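PDB 1L1S: hypothetical protein MTH1491 from Methanothermobacter thermautotrophicus, which is of unknown function but belongs to the DsrE/DsrF-like family, whose better-studied members take part in sulfur oxidation and sulfur relay. Local coordinates for residues A[36-41]-A[106-111]; A[57-62]-A[67-72]. One frame throughout, in Å; residues are numbered along the deposited sequence.

Interactions 1 and 2 lie on the two faces of one parallel sheet and differ in chemistry. Interaction 2 is wholly buried and almost entirely apolar, with a single backbone hydrogen bond: helix 56-64 rests on strand 68-72. Interaction 1, on the face covered by helix 96-105, lies nearer the surface at Arg-36 and sets a tryptophan against charged side chains. The two meet where strands 35-41 and 68-72 run side by side, and there Val-39 joins them through its backbone, probably hydrogen-bonded to Arg-68 and Cys-70. On the polar face, the charged network around interaction 1 also reaches across to strand 68-72.

Interaction 1: A[36-41]-A[106-111]; sequences RIEVVA and EGWAYI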
# COMPACT_ATOMS: atom_id res chain seq x y z
N ARG A 36 18.68 -4.09 -2.62
CA ARG A 36 18.30 -5.48 -2.57
C ARG A 36 16.77 -5.47 -2.71
O ARG A 36 16.07 -4.77 -1.98
CB ARG A 36 18.74 -6.06 -1.23
CG ARG A 36 18.51 -7.54 -1.09
CD ARG A 36 19.21 -8.05 0.15
NE ARG A 36 18.87 -9.45 0.38
CZ ARG A 36 19.04 -10.07 1.54
NH1 ARG A 36 19.55 -9.42 2.58
NH2 ARG A 36 18.67 -11.34 1.66
N ILE A 37 16.26 -6.25 -3.66
CA ILE A 37 14.82 -6.28 -3.90
C ILE A 37 14.15 -7.66 -3.84
O ILE A 37 14.65 -8.63 -4.40
CB ILE A 37 14.47 -5.74 -5.30
CG1 ILE A 37 15.11 -4.37 -5.54
CG2 ILE A 37 12.96 -5.66 -5.45
CD1 ILE A 37 14.77 -3.78 -6.92
N GLU A 38 12.99 -7.70 -3.18
CA GLU A 38 12.19 -8.92 -3.11
C GLU A 38 10.77 -8.58 -3.53
O GLU A 38 10.26 -7.51 -3.20
CB GLU A 38 12.16 -9.51 -1.70
CG GLU A 38 13.52 -10.00 -1.22
CD GLU A 38 13.41 -10.84 0.04
OE1 GLU A 38 12.45 -10.64 0.81
OE2 GLU A 38 14.30 -11.70 0.25
N VAL A 39 10.15 -9.48 -4.27
CA VAL A 39 8.78 -9.29 -4.73
C VAL A 39 7.91 -10.42 -4.17
O VAL A 39 8.09 -11.59 -4.51
CB VAL A 39 8.69 -9.32 -6.27
CG1 VAL A 39 7.27 -9.14 -6.71
CG2 VAL A 39 9.55 -8.21 -6.87
N VAL A 40 6.98 -10.04 -3.29
CA VAL A 40 6.08 -10.98 -2.66
C VAL A 40 4.72 -10.92 -3.34
O VAL A 40 4.04 -9.88 -3.31
CB VAL A 40 5.90 -10.67 -1.16
CG1 VAL A 40 4.92 -11.68 -0.54
CG2 VAL A 40 7.24 -10.73 -0.45
N ALA A 41 4.32 -12.04 -3.92
CA ALA A 41 3.06 -12.13 -4.62
C ALA A 41 2.18 -13.19 -3.99
O ALA A 41 2.64 -14.31 -3.75
CB ALA A 41 3.31 -12.48 -6.08
N GLU A 106 12.56 -6.14 9.91
CA GLU A 106 14.01 -6.18 9.80
C GLU A 106 14.58 -4.89 9.19
O GLU A 106 15.77 -4.82 8.88
CB GLU A 106 14.44 -7.38 8.94
CG GLU A 106 14.25 -8.73 9.59
CD GLU A 106 14.09 -9.87 8.57
OE1 GLU A 106 14.50 -9.69 7.39
OE2 GLU A 106 13.56 -10.93 8.95
N GLY A 107 13.73 -3.89 8.98
CA GLY A 107 14.21 -2.63 8.41
C GLY A 107 14.00 -2.43 6.92
O GLY A 107 14.38 -1.39 6.38
N TRP A 108 13.41 -3.39 6.23
CA TRP A 108 13.19 -3.23 4.80
C TRP A 108 12.07 -2.22 4.51
O TRP A 108 11.13 -2.10 5.28
CB TRP A 108 12.81 -4.57 4.16
CG TRP A 108 13.90 -5.61 4.15
CD1 TRP A 108 14.63 -6.06 5.23
CD2 TRP A 108 14.34 -6.38 3.02
NE1 TRP A 108 15.49 -7.05 4.83
CE2 TRP A 108 15.33 -7.27 3.49
CE3 TRP A 108 13.98 -6.39 1.66
CZ2 TRP A 108 15.98 -8.18 2.63
CZ3 TRP A 108 14.63 -7.30 0.81
CH2 TRP A 108 15.62 -8.18 1.31
N ALA A 109 12.18 -1.52 3.39
CA ALA A 109 11.16 -0.56 2.99
C ALA A 109 10.05 -1.37 2.29
O ALA A 109 10.28 -2.48 1.79
CB ALA A 109 11.75 0.46 2.05
N TYR A 110 8.84 -0.82 2.25
CA TYR A 110 7.71 -1.51 1.66
C TYR A 110 7.06 -0.70 0.55
O TYR A 110 6.77 0.49 0.72
CB TYR A 110 6.72 -1.81 2.79
CG TYR A 110 5.34 -2.31 2.40
CD1 TYR A 110 5.14 -3.61 1.96
CD2 TYR A 110 4.22 -1.48 2.56
CE1 TYR A 110 3.84 -4.10 1.70
CE2 TYR A 110 2.93 -1.95 2.29
CZ TYR A 110 2.74 -3.26 1.87
OH TYR A 110 1.47 -3.73 1.64
N ILE A 111 6.84 -1.35 -0.58
CA ILE A 111 6.19 -0.68 -1.71
C ILE A 111 5.03 -1.53 -2.22
O ILE A 111 5.21 -2.70 -2.55
CB ILE A 111 7.16 -0.44 -2.88
CG1 ILE A 111 8.34 0.42 -2.43
CG2 ILE A 111 6.43 0.22 -4.02
CD1 ILE A 111 7.94 1.79 -1.96
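Trp-108 reaches over the sheet to lie against Arg-36 and Glu-38, two residues on one face of strand 35-41. The fold is an alpha/beta one with a parallel sheet in which strand 4-10 runs between 35-41 and 109-111, so this contact spans an intervening strand through side chains alone. Just before the tryptophan, a Schellman motif closes helix 96-105, with Gly-107, at positive phi, as its C-prime residue and Trp-108 N bonded to Arg-103 O. With CG anti to the carbonyl carbon (chi1 -67°), the indole is directed at strand 35-41.

The contact itself is van der Waals throughout. The methylene CG of Glu-38 is 3.6 Å from Trp-108 CZ3, the two side chains meeting at about a right angle. Beyond it the carboxylate is buried but well supplied, with His-99 hydrogen-bonded to OE1 and Arg-103 and Arg-68 in salt bridges to OE2; these partners would be expected to favour its negative charge.

Arg-36, at the exposed margin, sends an extended chain past the benzo end of the indole. Its guanidinium plane is turned 60° from the ring, and Trp-108 CZ2 stands over the centre of one guanidinium face while CH2 lies 3.6 Å from NE.

Interaction 2: A[57-62]-A[67-72]; sequences GDVSEL and VRFCAC
Leu-62 and Phe-69 bury the most surface here, and they meet at the edge of the aromatic ring. Leu-62 CB lies close to the ring plane, 3.9 Å from Phe-69 CE1, while its CD1 branch reaches toward CZ. The approach differs completely at the ring's face. There Val-59, one helical turn earlier, places CG1 over the centre of the ring, 4.0 Å from the centroid of Phe-69 and only 13° off the normal, a CH-pi contact. This methyl is the branch of Val-59 that lies anti to the backbone N (chi1 173°). Phe-69 is thus addressed on a face and on an edge by two residues of the same helix, which probably limits how its ring can turn. Leu-49 and Val-39 add further packing around it.

Helix 56-64 and strand 68-72 are the second and third elements of a beta-alpha-beta unit that begins with strand 35-41, and the contact fastens the helix to the strand that follows it. Few residues separate the two segments, and one backbone bond closes the connection: Val-67 N donates to Leu-62 O over 2.9 Å. The side chain of Val-67 crowds the same carbonyl, its CB only 3.1 Å from Leu-62 O. Its CG2 branch then lies against Leu-62 CB, at 3.9 Å, extending the apolar patch from the ring to this bond. Helix 15-31 covers this end through Val-25, which touches both Leu-62 and Val-67, and through Met-29 on Leu-62. Back at the ring, the backbone oxygen Val-59 O, which also accepts a hydrogen bond from Thr-63 OG1, is 3.7 Å from Phe-69 CE1.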
# COMPACT_ATOMS: atom_id res chain seq x y z
N GLY A 57 9.09 -14.23 -19.04
CA GLY A 57 10.32 -13.64 -19.54
C GLY A 57 10.79 -12.54 -18.59
O GLY A 57 11.96 -12.49 -18.20
N ASP A 58 9.86 -11.66 -18.21
CA ASP A 58 10.19 -10.57 -17.30
C ASP A 58 10.64 -11.12 -15.95
O ASP A 58 11.64 -10.67 -15.39
CB ASP A 58 8.99 -9.63 -17.13
CG ASP A 58 8.76 -8.75 -18.34
OD1 ASP A 58 9.74 -8.18 -18.86
OD2 ASP A 58 7.60 -8.61 -18.78
N VAL A 59 9.91 -12.11 -15.44
CA VAL A 59 10.29 -12.67 -14.14
C VAL A 59 11.65 -13.37 -14.17
O VAL A 59 12.46 -13.16 -13.27
CB VAL A 59 9.23 -13.65 -13.62
CG1 VAL A 59 9.72 -14.36 -12.38
CG2 VAL A 59 7.97 -12.90 -13.30
N SER A 60 11.92 -14.18 -15.19
CA SER A 60 13.20 -14.88 -15.24
C SER A 60 14.35 -13.88 -15.39
O SER A 60 15.38 -14.01 -14.72
CB SER A 60 13.24 -15.89 -16.39
OG SER A 60 13.46 -15.24 -17.63
N GLU A 61 14.17 -12.89 -16.25
CA GLU A 61 15.21 -11.89 -16.45
C GLU A 61 15.57 -11.13 -15.17
O GLU A 61 16.74 -10.99 -14.84
CB GLU A 61 14.79 -10.88 -17.51
CG GLU A 61 15.73 -9.71 -17.60
CD GLU A 61 15.35 -8.74 -18.70
OE1 GLU A 61 16.09 -7.76 -18.90
OE2 GLU A 61 14.30 -8.97 -19.36
N LEU A 62 14.56 -10.64 -14.44
CA LEU A 62 14.83 -9.90 -13.20
C LEU A 62 15.44 -10.77 -12.12
O LEU A 62 16.17 -10.29 -11.25
CB LEU A 62 13.54 -9.24 -12.68
CG LEU A 62 13.05 -8.07 -13.53
CD1 LEU A 62 11.65 -7.65 -13.13
CD2 LEU A 62 14.01 -6.93 -13.36
N VAL A 67 16.83 -10.04 -8.42
CA VAL A 67 15.51 -9.87 -7.83
C VAL A 67 14.95 -11.22 -7.39
O VAL A 67 14.89 -12.18 -8.17
CB VAL A 67 14.50 -9.23 -8.82
CG1 VAL A 67 13.14 -9.05 -8.14
CG2 VAL A 67 15.02 -7.90 -9.33
N ARG A 68 14.52 -11.29 -6.13
CA ARG A 68 13.95 -12.50 -5.58
C ARG A 68 12.42 -12.46 -5.54
O ARG A 68 11.82 -11.66 -4.81
CB ARG A 68 14.50 -12.73 -4.17
CG ARG A 68 14.03 -14.01 -3.52
CD ARG A 68 14.38 -14.07 -2.03
NE ARG A 68 14.02 -15.35 -1.44
CZ ARG A 68 13.78 -15.55 -0.15
NH1 ARG A 68 13.87 -14.53 0.70
NH2 ARG A 68 13.47 -16.76 0.30
N PHE A 69 11.78 -13.34 -6.31
CA PHE A 69 10.33 -13.41 -6.31
C PHE A 69 9.93 -14.51 -5.32
O PHE A 69 10.49 -15.60 -5.35
CB PHE A 69 9.79 -13.73 -7.70
CG PHE A 69 9.97 -12.61 -8.68
CD1 PHE A 69 11.19 -12.41 -9.31
CD2 PHE A 69 8.92 -11.73 -8.95
CE1 PHE A 69 11.36 -11.37 -10.21
CE2 PHE A 69 9.08 -10.69 -9.85
CZ PHE A 69 10.30 -10.51 -10.48
N CYS A 70 8.96 -14.20 -4.47
CA CYS A 70 8.48 -15.12 -3.44
C CYS A 70 6.99 -15.41 -3.55
O CYS A 70 6.18 -14.50 -3.63
CB CYS A 70 8.76 -14.52 -2.06
SG CYS A 70 10.46 -13.94 -1.84
N ALA A 71 6.65 -16.70 -3.57
CA ALA A 71 5.27 -17.15 -3.66
C ALA A 71 4.84 -17.57 -2.26
O ALA A 71 5.65 -18.04 -1.47
CB ALA A 71 5.16 -18.32 -4.63
N CYS A 72 3.55 -17.41 -1.96
CA CYS A 72 3.02 -17.75 -0.65
C CYS A 72 2.68 -19.23 -0.54
O CYS A 72 1.84 -19.74 -1.28
CB CYS A 72 1.78 -16.89 -0.37
SG CYS A 72 1.13 -17.09 1.28